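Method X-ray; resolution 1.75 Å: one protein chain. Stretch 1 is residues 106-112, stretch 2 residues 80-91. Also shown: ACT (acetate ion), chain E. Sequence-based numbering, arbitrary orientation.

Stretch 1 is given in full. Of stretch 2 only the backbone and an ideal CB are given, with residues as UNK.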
# COMPACT_ATOMS: atom_id res chain seq x y z
N GLU A 106 -6.11 0.12 -2.72
CA GLU A 106 -5.84 1.14 -3.73
C GLU A 106 -4.32 1.28 -3.93
O GLU A 106 -3.68 2.13 -3.26
CB GLU A 106 -6.49 2.44 -3.24
CG GLU A 106 -6.47 3.61 -4.21
CD GLU A 106 -5.17 4.36 -4.36
OE1 GLU A 106 -4.60 4.28 -5.50
OE2 GLU A 106 -4.68 4.97 -3.35
N PHE A 107 -3.77 0.46 -4.83
CA PHE A 107 -2.32 0.42 -5.06
C PHE A 107 -1.97 0.44 -6.56
O PHE A 107 -0.83 0.20 -6.94
CB PHE A 107 -1.69 -0.82 -4.40
CG PHE A 107 -1.52 -0.72 -2.91
CD1 PHE A 107 -0.67 0.25 -2.36
CD2 PHE A 107 -2.23 -1.53 -2.05
CE1 PHE A 107 -0.47 0.32 -0.98
CE2 PHE A 107 -2.10 -1.38 -0.67
CZ PHE A 107 -1.19 -0.49 -0.14
N SER A 108 -2.97 0.64 -7.44
CA SER A 108 -2.76 0.49 -8.89
C SER A 108 -1.93 1.61 -9.55
O SER A 108 -1.57 1.44 -10.74
CB SER A 108 -4.09 0.26 -9.62
OG SER A 108 -4.79 -0.81 -9.00
N VAL A 109 -1.58 2.71 -8.83
CA VAL A 109 -0.60 3.66 -9.37
C VAL A 109 0.60 3.75 -8.43
O VAL A 109 1.39 4.76 -8.47
CB VAL A 109 -1.20 5.04 -9.65
CG1 VAL A 109 -2.16 4.99 -10.85
CG2 VAL A 109 -1.89 5.67 -8.45
N ASN A 110 0.79 2.74 -7.59
CA ASN A 110 1.98 2.62 -6.75
C ASN A 110 2.78 1.40 -7.20
O ASN A 110 3.97 1.51 -7.56
CB ASN A 110 1.62 2.49 -5.27
CG ASN A 110 1.14 3.79 -4.67
OD1 ASN A 110 -0.07 4.01 -4.54
ND2 ASN A 110 2.07 4.70 -4.40
N ASP A 111 2.11 0.25 -7.23
CA ASP A 111 2.64 -0.98 -7.80
C ASP A 111 3.00 -0.71 -9.27
O ASP A 111 2.25 -0.04 -9.96
CB ASP A 111 1.63 -2.13 -7.78
CG ASP A 111 1.32 -2.67 -6.40
OD1 ASP A 111 1.66 -1.95 -5.39
OD2 ASP A 111 0.77 -3.78 -6.31
N ASP A 112 4.13 -1.26 -9.74
CA ASP A 112 4.40 -1.36 -11.19
C ASP A 112 3.57 -2.52 -11.75
O ASP A 112 3.14 -3.41 -11.00
CB ASP A 112 5.89 -1.60 -11.48
CG ASP A 112 6.81 -0.46 -11.07
OD1 ASP A 112 6.40 0.71 -11.21
OD2 ASP A 112 7.95 -0.76 -10.63
N UNK A 80 1.88 7.36 1.79
CA UNK A 80 2.36 7.84 0.52
C UNK A 80 3.62 7.15 0.04
O UNK A 80 4.56 6.91 0.83
CB UNK A 80 2.61 9.35 0.61
N UNK A 81 3.65 6.89 -1.27
CA UNK A 81 4.81 6.39 -1.97
C UNK A 81 5.18 4.97 -1.56
O UNK A 81 6.39 4.64 -1.57
CB UNK A 81 6.00 7.33 -1.73
N UNK A 82 4.18 4.13 -1.28
CA UNK A 82 4.37 2.73 -0.95
C UNK A 82 3.37 1.84 -1.70
O UNK A 82 2.34 2.29 -2.21
CB UNK A 82 4.24 2.52 0.56
N UNK A 83 3.71 0.55 -1.74
CA UNK A 83 3.10 -0.43 -2.66
C UNK A 83 2.36 -1.49 -1.88
O UNK A 83 2.43 -1.53 -0.62
CB UNK A 83 4.16 -1.08 -3.55
N UNK A 84 1.78 -2.45 -2.61
CA UNK A 84 1.11 -3.60 -2.03
C UNK A 84 2.13 -4.51 -1.33
O UNK A 84 1.75 -5.28 -0.46
CB UNK A 84 0.35 -4.37 -3.11
N UNK A 85 3.42 -4.41 -1.71
CA UNK A 85 4.48 -5.21 -1.01
C UNK A 85 4.61 -4.71 0.45
O UNK A 85 4.66 -5.53 1.37
CB UNK A 85 5.82 -5.09 -1.73
N UNK A 86 4.60 -3.40 0.67
CA UNK A 86 4.55 -2.91 2.07
C UNK A 86 3.17 -3.21 2.68
O UNK A 86 3.06 -3.63 3.83
CB UNK A 86 4.84 -1.41 2.13
N UNK A 87 2.10 -3.06 1.87
CA UNK A 87 0.74 -3.32 2.36
C UNK A 87 0.54 -4.68 3.02
O UNK A 87 -0.09 -4.78 4.10
CB UNK A 87 -0.24 -3.19 1.20
N UNK A 88 1.01 -5.74 2.38
CA UNK A 88 0.82 -7.10 2.96
C UNK A 88 1.60 -7.25 4.27
O UNK A 88 1.09 -7.90 5.21
CB UNK A 88 1.27 -8.18 1.97
N UNK A 89 2.77 -6.63 4.40
CA UNK A 89 3.62 -6.71 5.63
C UNK A 89 3.06 -5.85 6.77
O UNK A 89 3.39 -6.16 7.88
CB UNK A 89 5.05 -6.26 5.32
N UNK A 90 2.34 -4.76 6.48
CA UNK A 90 1.79 -3.85 7.49
C UNK A 90 0.29 -4.09 7.73
O UNK A 90 -0.31 -3.43 8.58
CB UNK A 90 2.02 -2.40 7.06
N UNK A 91 -0.31 -5.03 6.99
CA UNK A 91 -1.78 -5.14 6.99
C UNK A 91 -2.29 -5.46 8.40
O UNK A 91 -3.26 -4.86 8.85
CB UNK A 91 -2.24 -6.22 6.01
C ACT E . 1.71 7.94 -4.31
O ACT E . 2.48 8.94 -4.46
OXT ACT E . 1.76 7.18 -3.34
CH3 ACT E . 0.67 7.59 -5.34

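Position 80 lies in loop, its CA-to-CB bond pointing away from stretch 1, so this contact sets no rule; the residue is Gly80. Position 81 also points away, but its phi of 67° by itself favours glycine. Gly81 N donates to acetate OXT at 2.8 Å, while Asn110 ND2 donates to the same OXT at 2.7 Å, so the ion, probably from the crystallisation liquor, bridges the two stretches.

At 82 the bond again points away, and what meets stretch 1 is the carbonyl. Many side chains would do, beta-branched ones included at this extended backbone. The residue is Thr82, whose O lies 3.6 Å from Phe107 CD1, near the plane of the ring.

Position 83 directly precedes the helix that starts at 84, where serine, threonine, aspartate or asparagine can cap free backbone amides. Its ideal CB is only 3.2 Å from Asp111 OD1, which argues for a compact, uncharged side chain. Thr83 fits: in rotamer p, OG1 accepts a weak capping bond from the N of residue 85 at 3.1 Å, while CG2 sits 3.9 Å from Asn110 O.

At 84 the backbone N already donates to Asp111 OD1 at 2.8 Å and 169°. The ideal CB is 3.3 Å from Asp111 OD2, so a short, unbranched donor such as serine suits, and an acidic group would not; with OG at p, a methyl on the same CB would run into Phe107. Ser84 OG, in rotamer p, donates to Asp111 OD2 at 2.6 Å. One carboxylate thus grips both the backbone and the side chain of the first helical turn, and Ser84 CB also packs 3.9 Å from Phe107 CD2.

Positions 85 and 86 point sideways, with no stretch 1 atom close to their ideal CBs; many helix-friendly residues would serve. They are Gln85 and Phe86.

Position 87 points toward stretch 1, and its ideal CB would come within 3.2 Å of Phe107 CZ, too tight for carbon against carbon. Glycine is the natural answer, and Gly87 CA rests 4.2 Å from Phe107 CZ.

Positions 88, 89 and 91 meet nothing of stretch 1, so many helix-compatible side chains would suit; they are Val88, Ala89 and Ala91. Position 90 points toward stretch 1 from a distance, so a long side chain is needed to reach it: Arg90 brings NH2 to 4.1 Å from Phe107 CZ, near the ring plane.

Stretch 2 80-91: GGTTSQFGVARA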
# COMPACT_ATOMS: atom_id res chain seq x y z
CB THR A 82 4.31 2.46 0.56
OG1 THR A 82 2.98 2.65 0.99
CG2 THR A 82 5.28 3.33 1.35
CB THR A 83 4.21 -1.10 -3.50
OG1 THR A 83 5.03 -1.93 -2.67
CG2 THR A 83 5.07 -0.08 -4.21
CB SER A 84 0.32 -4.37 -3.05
OG SER A 84 1.17 -4.95 -4.04
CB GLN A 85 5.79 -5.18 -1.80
CG GLN A 85 6.89 -6.06 -1.23
CD GLN A 85 8.05 -6.12 -2.19
OE1 GLN A 85 8.06 -5.44 -3.22
NE2 GLN A 85 9.06 -6.93 -1.87
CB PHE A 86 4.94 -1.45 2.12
CG PHE A 86 5.01 -0.85 3.51
CD1 PHE A 86 5.36 -1.60 4.62
CD2 PHE A 86 4.78 0.50 3.68
CE1 PHE A 86 5.44 -1.03 5.88
CE2 PHE A 86 4.88 1.07 4.95
CZ PHE A 86 5.21 0.30 6.04
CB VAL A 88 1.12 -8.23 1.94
CG1 VAL A 88 2.56 -8.20 1.53
CG2 VAL A 88 0.70 -9.60 2.46
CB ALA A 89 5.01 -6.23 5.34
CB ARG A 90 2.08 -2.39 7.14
CG ARG A 90 1.23 -1.79 6.03
CD ARG A 90 1.84 -0.55 5.48
NE ARG A 90 1.06 0.04 4.40
CZ ARG A 90 -0.01 0.82 4.53
NH1 ARG A 90 -0.52 1.06 5.73
NH2 ARG A 90 -0.53 1.40 3.43
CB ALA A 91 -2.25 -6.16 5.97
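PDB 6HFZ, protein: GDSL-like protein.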